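Local coordinates for protein glycosyltransferase (Rickettsia africae, PDB 7MI0) that probably transfers sugar residues to an acceptor, as expected for a two-domain GT-B glycosyltransferase of family 4, at residues A[220-224]-A[253-257]. Residues are numbered along the deposited sequence; the frame is centred on the assembly and turned at random.
Sequences RMTSW and HPNFT
Met221 and Thr222 pack against Thr257, Phe256 and His253 where the loop after strand 214-218 meets the N-terminal end of helix 254-266, in the C-terminal Rossmann-like domain of a GT-B fold. Residues 220-224 lead from the parallel sheet to helix 227-235; residues 254-257 form the first turn of helix 254-266, with His253 as its N-cap residue. Met221, centre of an inverse gamma turn, sends its side chain slantwise across Thr257. Met221 CB lies 3.7 Å from Thr257 OG1, and Met221 CG, anti to the backbone N (chi1 -162°), comes closer to the same hydroxyl. Met221 SD sits obliquely to the Phe256 ring, 5.3 Å from the centroid, a Met-aromatic contact. Bends at chi2 and chi3 bring Met221 CE to 3.9 Å from Thr257 CG2. Thr257 OG1 also gives a weak hydrogen bond to His253 O, within the helix turn. Phe256 points its ring at the loop backbone: Ser223 CA stands over one face in a CH-pi contact, 3.6 Å from the centroid and 18° off the ring normal, while Met221 O lies at the ring edge. Leu228 and His227 touch Phe256 and Met221, respectively, so the packing continues onto helix 227-235, which follows the loop. At the margin, where His253 is exposed but Thr222 is buried, their side chains lie alongside each other, heading in a common direction, with His253 CD2 3.3 Å from Thr222 OG1 and 3.5 Å from Thr222 CB.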
loop_
_atom_site.group_PDB
_atom_site.type_symbol
_atom_site.label_atom_id
_atom_site.label_comp_id
_atom_site.label_asym_id
_atom_site.label_seq_id
_atom_site.Cartn_x
_atom_site.Cartn_y
_atom_site.Cartn_z
ATOM N N ARG A 220 -9.192 3.738 -5.841
ATOM C CA ARG A 220 -10.122 4.624 -5.158
ATOM C C ARG A 220 -10.551 5.740 -6.102
ATOM O O ARG A 220 -9.744 6.273 -6.866
ATOM C CB ARG A 220 -9.462 5.199 -3.896
ATOM C CG ARG A 220 -10.220 6.343 -3.238
ATOM C CD ARG A 220 -9.723 6.625 -1.817
ATOM N NE ARG A 220 -8.475 7.383 -1.756
ATOM C CZ ARG A 220 -7.267 6.842 -1.643
ATOM N NH1 ARG A 220 -7.089 5.528 -1.654
ATOM N NH2 ARG A 220 -6.210 7.640 -1.509
ATOM N N MET A 221 -11.841 6.073 -6.074
ATOM C CA MET A 221 -12.375 7.099 -6.969
ATOM C C MET A 221 -12.036 8.481 -6.411
ATOM O O MET A 221 -12.856 9.162 -5.791
ATOM C CB MET A 221 -13.876 6.924 -7.151
ATOM C CG MET A 221 -14.439 7.643 -8.346
ATOM S SD MET A 221 -13.771 6.986 -9.874
ATOM C CE MET A 221 -15.219 7.080 -10.916
ATOM N N THR A 222 -10.791 8.900 -6.642
ATOM C CA THR A 222 -10.346 10.251 -6.334
ATOM C C THR A 222 -9.618 10.826 -7.546
ATOM O O THR A 222 -9.187 10.095 -8.442
ATOM C CB THR A 222 -9.451 10.284 -5.082
ATOM O OG1 THR A 222 -9.135 11.643 -4.747
ATOM C CG2 THR A 222 -8.168 9.504 -5.307
ATOM N N SER A 223 -9.489 12.157 -7.569
ATOM C CA SER A 223 -9.080 12.844 -8.795
ATOM C C SER A 223 -7.668 12.461 -9.219
ATOM O O SER A 223 -7.417 12.212 -10.405
ATOM C CB SER A 223 -9.191 14.360 -8.617
ATOM O OG SER A 223 -8.342 14.819 -7.578
ATOM N N TRP A 224 -6.733 12.403 -8.276
ATOM C CA TRP A 224 -5.340 12.160 -8.630
ATOM C C TRP A 224 -5.052 10.707 -8.999
ATOM O O TRP A 224 -3.901 10.382 -9.317
ATOM C CB TRP A 224 -4.426 12.603 -7.484
ATOM C CG TRP A 224 -4.717 11.938 -6.174
ATOM C CD1 TRP A 224 -5.626 12.335 -5.233
ATOM C CD2 TRP A 224 -4.084 10.763 -5.650
ATOM N NE1 TRP A 224 -5.599 11.476 -4.160
ATOM C CE2 TRP A 224 -4.663 10.502 -4.392
ATOM C CE3 TRP A 224 -3.088 9.904 -6.126
ATOM C CZ2 TRP A 224 -4.278 9.419 -3.603
ATOM C CZ3 TRP A 224 -2.705 8.827 -5.341
ATOM C CH2 TRP A 224 -3.300 8.595 -4.093
ATOM N N HIS A 253 -15.011 10.750 -2.114
ATOM C CA HIS A 253 -15.036 11.833 -3.096
ATOM C C HIS A 253 -16.156 11.549 -4.090
ATOM O O HIS A 253 -15.908 11.270 -5.268
ATOM C CB HIS A 253 -13.682 11.971 -3.793
ATOM C CG HIS A 253 -12.545 12.230 -2.853
ATOM N ND1 HIS A 253 -12.403 13.416 -2.162
ATOM C CD2 HIS A 253 -11.494 11.456 -2.487
ATOM C CE1 HIS A 253 -11.317 13.359 -1.411
ATOM N NE2 HIS A 253 -10.746 12.182 -1.591
ATOM N N PRO A 254 -17.413 11.618 -3.640
ATOM C CA PRO A 254 -18.525 11.261 -4.534
ATOM C C PRO A 254 -18.742 12.269 -5.642
ATOM O O PRO A 254 -19.171 11.883 -6.736
ATOM C CB PRO A 254 -19.726 11.209 -3.582
ATOM C CG PRO A 254 -19.395 12.229 -2.540
ATOM C CD PRO A 254 -17.890 12.187 -2.367
ATOM N N ASN A 255 -18.477 13.552 -5.376
ATOM C CA ASN A 255 -18.563 14.580 -6.409
ATOM C C ASN A 255 -17.759 14.193 -7.643
ATOM O O ASN A 255 -18.229 14.340 -8.776
ATOM C CB ASN A 255 -18.071 15.915 -5.838
ATOM C CG ASN A 255 -16.784 15.769 -5.022
ATOM O OD1 ASN A 255 -16.645 14.851 -4.208
ATOM N ND2 ASN A 255 -15.840 16.676 -5.241
ATOM N N PHE A 256 -16.549 13.670 -7.434
ATOM C CA PHE A 256 -15.685 13.276 -8.541
ATOM C C PHE A 256 -16.237 12.067 -9.293
ATOM O O PHE A 256 -16.045 11.959 -10.510
ATOM C CB PHE A 256 -14.280 12.990 -8.002
ATOM C CG PHE A 256 -13.301 12.529 -9.045
ATOM C CD1 PHE A 256 -12.839 13.401 -10.018
ATOM C CD2 PHE A 256 -12.822 11.228 -9.034
ATOM C CE1 PHE A 256 -11.935 12.980 -10.970
ATOM C CE2 PHE A 256 -11.917 10.801 -9.983
ATOM C CZ PHE A 256 -11.475 11.677 -10.954
ATOM N N THR A 257 -16.923 11.157 -8.594
ATOM C CA THR A 257 -17.445 9.957 -9.244
ATOM C C THR A 257 -18.487 10.313 -10.296
ATOM O O THR A 257 -18.454 9.798 -11.419
ATOM C CB THR A 257 -18.042 9.008 -8.202
ATOM O OG1 THR A 257 -17.065 8.711 -7.197
ATOM C CG2 THR A 257 -18.492 7.712 -8.862
#